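Local coordinates for protein putative methylthioribose-1-phosphate isomerase (Archaeoglobus fulgidus, PDB 1T5O) that probably catalyses the interconversion of 5-methylthioribose 1-phosphate and 5-methylthioribulose 1-phosphate, an aldose-ketose isomerisation in methionine biosynthesis, at residues Q17-L20 with L24-I27; Y56-A61 with V96-A101; R134-Y139 with W164-G169; G157-V162 with S195-W200. All blocks are in the same frame, centred on the assembly; numbering follows the deposited sequence.

Contact 1. Residues Q17-L20 with L24-I27; sequences QTKL and LEVI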
# COMPACT_ATOMS: atom_id res chain seq x y z
N GLN A 17 16.13 -0.93 -15.81
CA GLN A 17 14.93 -1.14 -15.02
C GLN A 17 14.06 0.09 -14.81
O GLN A 17 12.86 -0.02 -14.64
CB GLN A 17 15.28 -1.81 -13.68
CG GLN A 17 15.61 -3.29 -13.86
CD GLN A 17 16.02 -3.97 -12.57
OE1 GLN A 17 15.29 -3.93 -11.58
NE2 GLN A 17 17.19 -4.61 -12.57
N THR A 18 14.65 1.28 -14.85
CA THR A 18 13.86 2.49 -14.69
C THR A 18 12.85 2.65 -15.84
O THR A 18 11.91 3.42 -15.73
CB THR A 18 14.76 3.75 -14.65
OG1 THR A 18 15.19 4.05 -15.98
CG2 THR A 18 15.97 3.51 -13.76
N LYS A 19 13.05 1.90 -16.92
CA LYS A 19 12.17 1.97 -18.09
C LYS A 19 11.00 1.01 -18.01
O LYS A 19 10.02 1.12 -18.76
CB LYS A 19 12.98 1.65 -19.35
CG LYS A 19 13.05 2.77 -20.36
CD LYS A 19 13.85 3.93 -19.81
CE LYS A 19 13.89 5.08 -20.81
NZ LYS A 19 15.26 5.32 -21.34
N LEU A 20 11.11 0.04 -17.11
CA LEU A 20 10.06 -0.95 -16.91
C LEU A 20 8.90 -0.29 -16.18
O LEU A 20 9.11 0.66 -15.43
CB LEU A 20 10.61 -2.10 -16.06
CG LEU A 20 11.12 -3.41 -16.69
CD1 LEU A 20 11.27 -3.30 -18.18
CD2 LEU A 20 12.43 -3.81 -15.99
N LEU A 24 11.31 -2.48 -22.50
CA LEU A 24 12.50 -3.26 -22.18
C LEU A 24 13.59 -2.57 -22.98
O LEU A 24 13.56 -2.57 -24.21
CB LEU A 24 12.36 -4.71 -22.63
CG LEU A 24 13.63 -5.57 -22.55
CD1 LEU A 24 14.28 -5.45 -21.17
CD2 LEU A 24 13.27 -7.02 -22.85
N GLU A 25 14.54 -1.96 -22.27
CA GLU A 25 15.64 -1.25 -22.88
C GLU A 25 16.98 -1.70 -22.34
O GLU A 25 17.19 -1.68 -21.12
CB GLU A 25 15.52 0.25 -22.60
CG GLU A 25 14.80 1.05 -23.62
CD GLU A 25 15.14 2.52 -23.49
OE1 GLU A 25 16.35 2.85 -23.45
OE2 GLU A 25 14.21 3.36 -23.43
N VAL A 26 17.89 -2.09 -23.23
CA VAL A 26 19.22 -2.50 -22.80
C VAL A 26 20.14 -1.30 -23.00
O VAL A 26 20.25 -0.76 -24.10
CB VAL A 26 19.75 -3.70 -23.63
CG1 VAL A 26 21.23 -3.94 -23.30
CG2 VAL A 26 18.92 -4.95 -23.34
N ILE A 27 20.79 -0.85 -21.93
CA ILE A 27 21.71 0.26 -22.07
C ILE A 27 23.16 -0.21 -21.98
O ILE A 27 23.47 -1.31 -21.49
CB ILE A 27 21.47 1.35 -21.01
CG1 ILE A 27 21.55 0.76 -19.61
CG2 ILE A 27 20.14 2.02 -21.27
CD1 ILE A 27 21.22 1.75 -18.50
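Leu20 and Leu24 bring the two backbones nearest to each other, with Leu20 CA 6.3 Å from Leu24 CA. Residues 17-20 lie in the connection between strands 12-15 and 26-29, the second and third strands of a three-stranded antiparallel meander, and residues 24-27 lead into the latter. Residues 17-19 form a short 3-10 turn, tightened by a hydrogen bond from Leu20 N to Gln17 O (3.0 Å), while Glu25, just before the strand, and Ile27 within it make backbone hydrogen bonds with Asp16 and Leu14.

Two side-chain contacts bridge the connection. Lys19 and Glu25, both partly exposed, form a salt bridge whose hydrogen bond is weak. Lys19 kinks at its second torsion (chi2 67°), and this bend folds the aliphatic chain across the Glu25 carboxylate. The long chain lets the ammonium reach the carboxylate while its methylenes lie alongside. Glu25, extended beyond CG, also has Lys23 as a partner for OE2, so two cations would probably favour its ionised form.

Leu20, by contrast, is buried. Its CD1 rests 4.2 Å from Leu24 CA, a contact with backbone more than with the leucine branches, and it also packs on Leu197 and Trp200 of helix 193-204 and on Leu159. A compact branched chain suits this place. Gln17 meanwhile turns away and bonds through OE1 to Arg45, a predicted substrate-binding residue. In the salt bridge itself, Glu25 OE2 sits 3.1 Å from Lys19 NZ, 3.2 Å from Lys19 CE and 3.3 Å from Lys19 CG.

Contact 2. Residues Y56-A61 with V96-A101; sequences YGIALA and VGIERA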
# COMPACT_ATOMS: atom_id res chain seq x y z
N TYR A 56 32.15 -5.99 -13.02
CA TYR A 56 32.22 -5.56 -14.42
C TYR A 56 32.75 -4.13 -14.44
O TYR A 56 33.35 -3.71 -15.43
CB TYR A 56 30.85 -5.61 -15.09
CG TYR A 56 30.40 -7.01 -15.47
CD1 TYR A 56 31.23 -7.85 -16.21
CD2 TYR A 56 29.13 -7.46 -15.14
CE1 TYR A 56 30.80 -9.12 -16.62
CE2 TYR A 56 28.68 -8.71 -15.54
CZ TYR A 56 29.51 -9.54 -16.27
OH TYR A 56 29.05 -10.78 -16.66
N GLY A 57 32.51 -3.41 -13.34
CA GLY A 57 32.97 -2.03 -13.26
C GLY A 57 34.48 -1.97 -13.43
O GLY A 57 34.99 -1.13 -14.17
N ILE A 58 35.19 -2.88 -12.75
CA ILE A 58 36.65 -2.96 -12.81
C ILE A 58 37.10 -3.39 -14.21
O ILE A 58 38.09 -2.88 -14.72
CB ILE A 58 37.18 -3.99 -11.75
CG1 ILE A 58 36.79 -3.54 -10.33
CG2 ILE A 58 38.70 -4.18 -11.89
CD1 ILE A 58 37.18 -2.09 -9.96
N ALA A 59 36.38 -4.33 -14.83
CA ALA A 59 36.73 -4.77 -16.18
C ALA A 59 36.52 -3.57 -17.11
O ALA A 59 37.29 -3.34 -18.04
CB ALA A 59 35.84 -5.92 -16.61
N LEU A 60 35.47 -2.81 -16.83
CA LEU A 60 35.17 -1.63 -17.61
C LEU A 60 36.27 -0.58 -17.42
O LEU A 60 36.84 -0.08 -18.38
CB LEU A 60 33.81 -1.05 -17.19
CG LEU A 60 33.33 0.24 -17.87
CD1 LEU A 60 33.39 0.09 -19.40
CD2 LEU A 60 31.92 0.55 -17.42
N ALA A 61 36.56 -0.25 -16.17
CA ALA A 61 37.58 0.75 -15.89
C ALA A 61 38.92 0.43 -16.55
O ALA A 61 39.67 1.35 -16.92
CB ALA A 61 37.76 0.88 -14.39
N VAL A 96 32.06 -6.36 -2.49
CA VAL A 96 32.63 -7.66 -2.80
C VAL A 96 33.01 -7.77 -4.27
O VAL A 96 34.11 -8.23 -4.61
CB VAL A 96 31.64 -8.79 -2.40
CG1 VAL A 96 31.98 -10.10 -3.12
CG2 VAL A 96 31.70 -8.99 -0.90
N GLY A 97 32.11 -7.32 -5.15
CA GLY A 97 32.37 -7.37 -6.57
C GLY A 97 33.59 -6.55 -6.95
O GLY A 97 34.46 -7.02 -7.68
N ILE A 98 33.64 -5.33 -6.43
CA ILE A 98 34.76 -4.42 -6.68
C ILE A 98 36.09 -5.04 -6.24
O ILE A 98 37.01 -5.17 -7.04
CB ILE A 98 34.61 -3.10 -5.88
CG1 ILE A 98 33.37 -2.32 -6.35
CG2 ILE A 98 35.90 -2.28 -6.00
CD1 ILE A 98 33.40 -1.96 -7.79
N GLU A 99 36.18 -5.42 -4.96
CA GLU A 99 37.41 -5.98 -4.43
C GLU A 99 37.84 -7.31 -5.05
O GLU A 99 39.03 -7.58 -5.19
CB GLU A 99 37.36 -6.06 -2.89
CG GLU A 99 37.10 -7.43 -2.20
CD GLU A 99 38.23 -8.48 -2.34
OE1 GLU A 99 39.44 -8.18 -2.15
OE2 GLU A 99 37.89 -9.65 -2.63
N ARG A 100 36.88 -8.15 -5.44
CA ARG A 100 37.27 -9.42 -6.04
C ARG A 100 37.81 -9.27 -7.44
O ARG A 100 38.74 -9.98 -7.84
CB ARG A 100 36.10 -10.39 -6.03
CG ARG A 100 35.93 -11.05 -4.68
CD ARG A 100 35.78 -12.54 -4.88
NE ARG A 100 34.40 -12.93 -4.67
CZ ARG A 100 33.95 -14.17 -4.80
NH1 ARG A 100 34.76 -15.15 -5.17
NH2 ARG A 100 32.67 -14.42 -4.53
N ALA A 101 37.24 -8.33 -8.18
CA ALA A 101 37.65 -8.06 -9.55
C ALA A 101 39.00 -7.35 -9.55
O ALA A 101 39.88 -7.66 -10.35
CB ALA A 101 36.58 -7.22 -10.26
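Ile58 on helix 47-61 faces Ala101 on helix 92-105, and here the backbones come closest, with Ile58 CA 6.1 Å from Ala101 CA. So short a separation depends on alanine, whose lone methyl lets the helix surface come right up to the isoleucine: Ala101 CB meets Ile58 CB at 3.6 Å. Ile58 carries the rest of the contact by splitting its branches. CG1 reaches over the backbone of the other helix, 3.7 Å from Ile98 O, and CG2 lies beside the Ala101 carbonyl group, 4.0 Å from Ala101 C.

Both helices belong to the helical bundle in the N-terminal part of this eIF2B alpha/beta/delta family member, and here alanines of helices 47-61, 70-85 and 92-105 let the helices pack closely beside the isoleucines. Ile98 and Ala101, three residues apart, occupy neighbouring positions on one face of their helix, and Ile58 comes down over that pair.

Ile58 and Ile98 share one conformation, with CG2 anti to the backbone N and CG1 beside it (chi1 -60° and -64°). Their side chains nevertheless meet at about a right angle, and the end of Ile58, CD1, touches the short branch of Ile98, CG2, at 4.2 Å. Helix 70-85 covers both isoleucines with Ala81, and Leu84 adds to the packing on Ile98, while Ala55, one turn before Ile58, also touches Ala101.

Contact 3. Residues R134-Y139 with W164-G169; sequences RKMGEY and WGTALG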
# COMPACT_ATOMS: atom_id res chain seq x y z
N ARG A 134 19.86 -21.15 -9.48
CA ARG A 134 19.26 -22.37 -10.04
C ARG A 134 19.31 -23.50 -9.01
O ARG A 134 18.37 -24.29 -8.88
CB ARG A 134 20.00 -22.84 -11.31
CG ARG A 134 19.85 -21.97 -12.56
CD ARG A 134 20.40 -22.81 -13.72
NE ARG A 134 20.86 -22.07 -14.89
CZ ARG A 134 22.07 -22.23 -15.42
NH1 ARG A 134 22.92 -23.10 -14.88
NH2 ARG A 134 22.43 -21.54 -16.48
N LYS A 135 20.43 -23.60 -8.29
CA LYS A 135 20.56 -24.67 -7.28
C LYS A 135 19.53 -24.40 -6.16
O LYS A 135 18.81 -25.32 -5.72
CB LYS A 135 21.99 -24.68 -6.72
CG LYS A 135 22.22 -25.79 -5.73
CD LYS A 135 23.69 -26.04 -5.46
CE LYS A 135 23.92 -27.49 -5.02
NZ LYS A 135 25.35 -27.69 -4.60
N MET A 136 19.47 -23.15 -5.70
CA MET A 136 18.52 -22.72 -4.66
C MET A 136 17.09 -23.01 -5.16
O MET A 136 16.22 -23.49 -4.41
CB MET A 136 18.65 -21.22 -4.40
CG MET A 136 17.66 -20.66 -3.41
SD MET A 136 17.76 -18.84 -3.40
CE MET A 136 19.33 -18.64 -2.89
N GLY A 137 16.86 -22.70 -6.43
CA GLY A 137 15.57 -22.93 -7.04
C GLY A 137 15.13 -24.39 -7.02
O GLY A 137 13.96 -24.68 -6.71
N GLU A 138 16.05 -25.30 -7.36
CA GLU A 138 15.77 -26.73 -7.37
C GLU A 138 15.40 -27.21 -5.97
O GLU A 138 14.49 -28.02 -5.81
CB GLU A 138 17.00 -27.51 -7.86
CG GLU A 138 17.30 -27.31 -9.33
CD GLU A 138 16.87 -28.48 -10.20
OE1 GLU A 138 15.66 -28.81 -10.26
OE2 GLU A 138 17.78 -29.08 -10.84
N TYR A 139 16.14 -26.74 -4.97
CA TYR A 139 15.84 -27.09 -3.58
C TYR A 139 14.46 -26.55 -3.21
O TYR A 139 13.66 -27.26 -2.64
CB TYR A 139 16.86 -26.51 -2.63
CG TYR A 139 18.15 -27.26 -2.57
CD1 TYR A 139 19.37 -26.60 -2.79
CD2 TYR A 139 18.17 -28.60 -2.20
CE1 TYR A 139 20.58 -27.27 -2.63
CE2 TYR A 139 19.39 -29.28 -2.04
CZ TYR A 139 20.59 -28.60 -2.25
OH TYR A 139 21.80 -29.25 -2.09
N TRP A 164 17.59 -15.78 -13.23
CA TRP A 164 16.76 -16.78 -12.53
C TRP A 164 16.00 -16.26 -11.32
O TRP A 164 14.79 -16.47 -11.20
CB TRP A 164 17.61 -17.99 -12.12
CG TRP A 164 16.77 -19.24 -11.98
CD1 TRP A 164 16.42 -19.89 -10.82
CD2 TRP A 164 16.18 -20.00 -13.06
NE1 TRP A 164 15.65 -21.00 -11.11
CE2 TRP A 164 15.49 -21.08 -12.48
CE3 TRP A 164 16.17 -19.86 -14.46
CZ2 TRP A 164 14.81 -22.03 -13.25
CZ3 TRP A 164 15.48 -20.80 -15.23
CH2 TRP A 164 14.81 -21.88 -14.61
N GLY A 165 16.72 -15.59 -10.42
CA GLY A 165 16.11 -15.04 -9.22
C GLY A 165 16.20 -15.91 -7.98
O GLY A 165 16.61 -17.06 -8.04
N THR A 166 15.82 -15.36 -6.83
CA THR A 166 15.84 -16.15 -5.60
C THR A 166 14.42 -16.68 -5.36
O THR A 166 14.13 -17.81 -5.72
CB THR A 166 16.33 -15.32 -4.41
OG1 THR A 166 15.56 -14.12 -4.33
CG2 THR A 166 17.80 -14.96 -4.61
N ALA A 167 13.52 -15.87 -4.80
CA ALA A 167 12.14 -16.33 -4.57
C ALA A 167 11.40 -16.71 -5.87
O ALA A 167 10.70 -17.73 -5.93
CB ALA A 167 11.33 -15.25 -3.79
N LEU A 168 11.54 -15.89 -6.90
CA LEU A 168 10.92 -16.15 -8.19
C LEU A 168 11.72 -17.24 -8.94
O LEU A 168 11.22 -17.85 -9.89
CB LEU A 168 10.82 -14.84 -9.02
CG LEU A 168 9.97 -13.74 -8.33
CD1 LEU A 168 9.76 -12.56 -9.30
CD2 LEU A 168 8.58 -14.32 -7.90
N GLY A 169 12.96 -17.47 -8.49
CA GLY A 169 13.78 -18.52 -9.08
C GLY A 169 13.18 -19.86 -8.65
O GLY A 169 13.25 -20.85 -9.38
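Arg134, Met136 and Gly137 on helix 111-141 meet Trp164, Thr166 and Gly169, in the turn leading into helix 167-176 and its first residues, in a largely buried, mainly apolar packing contact. The later helix lies in the beta-alpha-beta crossover between parallel strands 149-152 and 182-186 of the Rossmann-like sheet, so the contact ties the end of the long helix to that domain's first crossover.

Arg134 contributes its aliphatic stem. Its CG stands 4.2 Å from the centroid of the five-membered ring of Trp164, 11° off the ring normal, a CH-pi contact over one face. The chain is extended from CG to NE and passes across the indole, with the guanidinium plane 82° from the ring. The backbone comes close on the same side of the ring, with Arg134 CA 3.9 Å from Trp164 CD1.

At the next turn two glycines face each other. Gly137 CA comes within 5.2 Å of Gly169 CA and 3.9 Å of Gly169 O: the place where a side chain of Gly137 would stand is taken by Gly169 O and Trp164 NE1, and that beside Gly169 by Gly165 O. Gly165, four residues before Gly169, has a positive phi (95°) that glycine adopts readily. Thr166, at the N-cap position without a capping bond, touches Met136 SD with its CB at 3.9 Å, the two side chains running alongside each other.

Adhesion thus comes from aliphatic carbon, sulfur and an indole face, while Ser173 OG, on the later helix, bonds to both Trp164 NE1 and Gly169 O, which probably helps fix the indole's rotation.

Contact 4. Residues G157-V162 with S195-W200; sequences GRLATV and SRLTCW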
# COMPACT_ATOMS: atom_id res chain seq x y z
N GLY A 157 13.47 -11.55 -8.05
CA GLY A 157 13.50 -12.30 -9.29
C GLY A 157 14.78 -12.11 -10.09
O GLY A 157 15.82 -11.75 -9.54
N ARG A 158 14.67 -12.33 -11.40
CA ARG A 158 15.83 -12.25 -12.28
C ARG A 158 16.32 -10.83 -12.56
O ARG A 158 17.43 -10.65 -13.05
CB ARG A 158 15.56 -13.00 -13.61
CG ARG A 158 14.43 -12.43 -14.51
CD ARG A 158 14.36 -13.30 -15.79
NE ARG A 158 13.32 -12.95 -16.76
CZ ARG A 158 13.38 -11.94 -17.62
NH1 ARG A 158 14.42 -11.12 -17.64
NH2 ARG A 158 12.40 -11.76 -18.50
N LEU A 159 15.52 -9.83 -12.23
CA LEU A 159 16.00 -8.47 -12.45
C LEU A 159 16.92 -8.09 -11.28
O LEU A 159 17.91 -7.37 -11.48
CB LEU A 159 14.81 -7.50 -12.57
CG LEU A 159 14.00 -7.67 -13.87
CD1 LEU A 159 12.74 -6.80 -13.84
CD2 LEU A 159 14.87 -7.32 -15.08
N ALA A 160 16.63 -8.63 -10.09
CA ALA A 160 17.38 -8.38 -8.86
C ALA A 160 18.66 -9.22 -8.75
O ALA A 160 19.49 -9.03 -7.85
CB ALA A 160 16.47 -8.64 -7.66
N THR A 161 18.81 -10.19 -9.65
CA THR A 161 20.00 -11.02 -9.64
C THR A 161 20.55 -10.95 -11.05
O THR A 161 20.06 -10.15 -11.85
CB THR A 161 19.64 -12.47 -9.25
OG1 THR A 161 18.66 -12.99 -10.14
CG2 THR A 161 19.09 -12.51 -7.83
N VAL A 162 21.56 -11.76 -11.37
CA VAL A 162 22.10 -11.76 -12.74
C VAL A 162 21.07 -12.47 -13.61
O VAL A 162 20.77 -12.04 -14.74
CB VAL A 162 23.46 -12.49 -12.82
CG1 VAL A 162 23.85 -12.70 -14.27
CG2 VAL A 162 24.54 -11.67 -12.11
N SER A 195 4.62 -4.29 -8.79
CA SER A 195 3.84 -4.08 -10.01
C SER A 195 4.73 -3.74 -11.21
O SER A 195 4.48 -4.21 -12.32
CB SER A 195 2.81 -2.96 -9.79
OG SER A 195 3.47 -1.75 -9.46
N ARG A 196 5.76 -2.95 -10.97
CA ARG A 196 6.68 -2.54 -12.02
C ARG A 196 7.63 -3.63 -12.52
O ARG A 196 7.78 -3.83 -13.72
CB ARG A 196 7.53 -1.36 -11.54
CG ARG A 196 6.75 -0.09 -11.31
CD ARG A 196 7.62 1.12 -11.57
NE ARG A 196 8.89 0.91 -10.93
CZ ARG A 196 10.07 0.90 -11.54
NH1 ARG A 196 10.20 1.12 -12.85
NH2 ARG A 196 11.13 0.61 -10.82
N LEU A 197 8.23 -4.35 -11.58
CA LEU A 197 9.23 -5.35 -11.92
C LEU A 197 8.78 -6.80 -11.87
O LEU A 197 8.95 -7.53 -12.84
CB LEU A 197 10.45 -5.12 -11.01
CG LEU A 197 10.91 -3.64 -10.94
CD1 LEU A 197 12.14 -3.47 -10.02
CD2 LEU A 197 11.28 -3.14 -12.35
N THR A 198 8.18 -7.22 -10.76
CA THR A 198 7.77 -8.61 -10.65
C THR A 198 6.72 -9.00 -11.68
O THR A 198 6.83 -10.07 -12.30
CB THR A 198 7.26 -8.90 -9.24
OG1 THR A 198 8.37 -8.83 -8.35
CG2 THR A 198 6.62 -10.27 -9.14
N CYS A 199 5.71 -8.16 -11.87
CA CYS A 199 4.69 -8.51 -12.84
C CYS A 199 5.29 -8.56 -14.26
O CYS A 199 4.89 -9.38 -15.08
CB CYS A 199 3.51 -7.52 -12.78
SG CYS A 199 2.45 -7.70 -11.29
N TRP A 200 6.24 -7.67 -14.53
CA TRP A 200 6.89 -7.64 -15.83
C TRP A 200 7.68 -8.92 -16.12
O TRP A 200 7.43 -9.61 -17.12
CB TRP A 200 7.83 -6.44 -15.94
CG TRP A 200 8.41 -6.29 -17.33
CD1 TRP A 200 7.81 -5.68 -18.42
CD2 TRP A 200 9.61 -6.90 -17.84
NE1 TRP A 200 8.57 -5.89 -19.55
CE2 TRP A 200 9.68 -6.63 -19.22
CE3 TRP A 200 10.64 -7.66 -17.24
CZ2 TRP A 200 10.73 -7.09 -20.03
CZ3 TRP A 200 11.70 -8.12 -18.05
CH2 TRP A 200 11.73 -7.83 -19.44
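Leu159 points its CD1 at the helix carrying Leu197 and Trp200, touching Leu197 CB at 4.0 Å and Trp200 CE3 at 4.1 Å. A branched apolar chain suits this notch, where one methyl reaches both residues, which sit three apart on the helix. Arg158, the neighbour of Leu159, approaches the six-membered ring of the same indole, next to the atom Leu159 meets: its NH2 lies 3.7 Å from Trp200 CZ3, and the guanidinium is inclined 67° to the ring plane.

What places that group lies one shell further out. CG of Arg158 is wedged between the backbone N and the carbonyl carbon (chi1 64°), the chain runs straight to NE, and NE forms a salt bridge with Asp205 OD2, just beyond the helix. Glu201 accepts a bond from Arg158 N, and Thr198 OG1 bonds to Cys154 O, tying the loop after strand 149-152 to helix 193-204. Leu197, at a wider pi-type turn, also packs on Arg45. Ser195 OG reaches Ile297 O of the second subunit.

Arg45 and Gln193 are predicted to bind substrate and Cys154 to stabilise the transition state; this seam belongs to a Rossmann-like domain whose strand ends probably frame the substrate site.

Along the chain, contacts 1 and 2 each close before the next opens, whereas contacts 3 and 4 interlock because their segments alternate. Contact 4 is the hub: its centre lies 11 Å from that of contact 1 and 13 Å from that of contact 3, and it touches both. A weak hydrogen bond runs from Arg196 NH1 to Leu20 O, and Leu168 packs on Gly157 and Thr198. Contact 2, in the N-terminal helices, is 23 to 25 Å from the other centres, although helix 92-105 leads on to helix 111-141 of contact 3. The N-terminal sheet connection, the long helix and the Rossmann-like domain thus converge around residues 157-162, near the predicted substrate site.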